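Side-chain contact in ABC-type amino acid transport system, permease component (PDB 4YMU), which probably forms, with a second copy of itself, the transmembrane translocation pathway of an ABC importer for amino acids and binds arginine: residues Ala194-Phe197 with Val198-Leu201. Residues are numbered along the deposited sequence; the frame is centred on the assembly and turned at random.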
loop_
_atom_site.group_PDB
_atom_site.type_symbol
_atom_site.label_atom_id
_atom_site.label_comp_id
_atom_site.label_asym_id
_atom_site.label_seq_id
_atom_site.Cartn_x
_atom_site.Cartn_y
_atom_site.Cartn_z
ATOM N N ALA C 194 27.489 1.741 -21.481
ATOM C CA ALA C 194 26.711 0.723 -22.180
ATOM C C ALA C 194 26.793 -0.645 -21.492
ATOM O O ALA C 194 25.768 -1.303 -21.303
ATOM C CB ALA C 194 27.142 0.617 -23.630
ATOM N N ILE C 195 27.991 -1.076 -21.111
ATOM C CA ILE C 195 28.103 -2.357 -20.417
ATOM C C ILE C 195 27.325 -2.336 -19.090
ATOM O O ILE C 195 26.639 -3.308 -18.748
ATOM C CB ILE C 195 29.571 -2.767 -20.146
ATOM C CG1 ILE C 195 30.344 -2.938 -21.451
ATOM C CG2 ILE C 195 29.640 -4.072 -19.390
ATOM C CD1 ILE C 195 31.751 -3.495 -21.243
ATOM N N TYR C 196 27.428 -1.232 -18.350
ATOM C CA TYR C 196 26.708 -1.090 -17.083
ATOM C C TYR C 196 25.209 -1.182 -17.325
ATOM O O TYR C 196 24.499 -1.836 -16.577
ATOM C CB TYR C 196 27.035 0.242 -16.384
ATOM C CG TYR C 196 28.261 0.196 -15.485
ATOM C CD1 TYR C 196 28.257 -0.553 -14.316
ATOM C CD2 TYR C 196 29.421 0.907 -15.808
ATOM C CE1 TYR C 196 29.374 -0.600 -13.491
ATOM C CE2 TYR C 196 30.554 0.867 -14.987
ATOM C CZ TYR C 196 30.529 0.108 -13.831
ATOM O OH TYR C 196 31.645 0.060 -13.011
ATOM N N PHE C 197 24.752 -0.541 -18.390
ATOM C CA PHE C 197 23.350 -0.506 -18.740
ATOM C C PHE C 197 22.839 -1.902 -19.051
ATOM O O PHE C 197 21.819 -2.337 -18.506
ATOM C CB PHE C 197 23.117 0.396 -19.937
ATOM C CG PHE C 197 21.670 0.552 -20.286
ATOM C CD1 PHE C 197 20.832 1.326 -19.494
ATOM C CD2 PHE C 197 21.132 -0.101 -21.385
ATOM C CE1 PHE C 197 19.491 1.469 -19.808
ATOM C CE2 PHE C 197 19.789 0.038 -21.703
ATOM C CZ PHE C 197 18.969 0.824 -20.914
ATOM N N VAL C 198 23.543 -2.595 -19.939
ATOM C CA VAL C 198 23.155 -3.946 -20.316
ATOM C C VAL C 198 23.144 -4.887 -19.105
ATOM O O VAL C 198 22.257 -5.737 -18.975
ATOM C CB VAL C 198 24.009 -4.477 -21.488
ATOM C CG1 VAL C 198 24.099 -5.985 -21.466
ATOM C CG2 VAL C 198 23.429 -3.972 -22.811
ATOM N N MET C 199 24.104 -4.712 -18.203
ATOM C CA MET C 199 24.119 -5.496 -16.969
ATOM C C MET C 199 22.874 -5.215 -16.122
ATOM O O MET C 199 22.230 -6.138 -15.593
ATOM C CB MET C 199 25.366 -5.185 -16.153
ATOM C CG MET C 199 26.254 -6.378 -15.907
ATOM S SD MET C 199 27.570 -5.909 -14.777
ATOM C CE MET C 199 27.968 -4.280 -15.430
ATOM N N THR C 200 22.564 -3.927 -15.984
ATOM C CA THR C 200 21.425 -3.484 -15.209
ATOM C C THR C 200 20.142 -4.119 -15.748
ATOM O O THR C 200 19.391 -4.732 -14.995
ATOM C CB THR C 200 21.312 -1.947 -15.238
ATOM O OG1 THR C 200 22.184 -1.386 -14.251
ATOM C CG2 THR C 200 19.864 -1.495 -14.965
ATOM N N LEU C 201 19.924 -3.994 -17.057
ATOM C CA LEU C 201 18.773 -4.585 -17.734
ATOM C C LEU C 201 18.697 -6.088 -17.516
ATOM O O LEU C 201 17.641 -6.617 -17.156
ATOM C CB LEU C 201 18.820 -4.314 -19.233
ATOM C CG LEU C 201 18.414 -2.940 -19.759
ATOM C CD1 LEU C 201 18.274 -3.032 -21.257
ATOM C CD2 LEU C 201 17.126 -2.436 -19.133
#
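F197 and L201 meet one turn apart on the last long helix of the chain, 186-214, a predicted membrane-spanning segment of the type I ABC importer fold. In F197, CB lies 3.0 Å from V198 N, a spacing set by the covalent chain. Its CG stands anti to the backbone N (chi1 -176°), which swings the ring toward the C-terminal end of the helix and the isobutyl group of L201. CD2 comes near L201 CD1, and farther out CE2 touches the same methyl at 3.5 Å. CZ, at the tip, also borders L201 CD1 and CG. L201 CG sits over one ring face, 4.2 Å from the centroid, in a CH-pi contact. E60 of the second subunit packs against both side chains. Beneath them the backbone is regular alpha helix: L201 N donates to F197 O, and V198, M199 and T200 likewise bond four residues back. On the buried side Y196 and M199 lie side by side; the M199 chain bends at chi3 (-41°), bringing CE to 3.9 Å from Y196 CD1, while helix 12-44 packs against both residues. The Y196 hydroxyl is hydrogen-bonded to T172 OG1. The side chain of T200, about 8 Å from a bound arginine, joins the subunits: its OG1, 3.3 Å from Y196 O, hydrogen-bonds to G64 O of the second subunit.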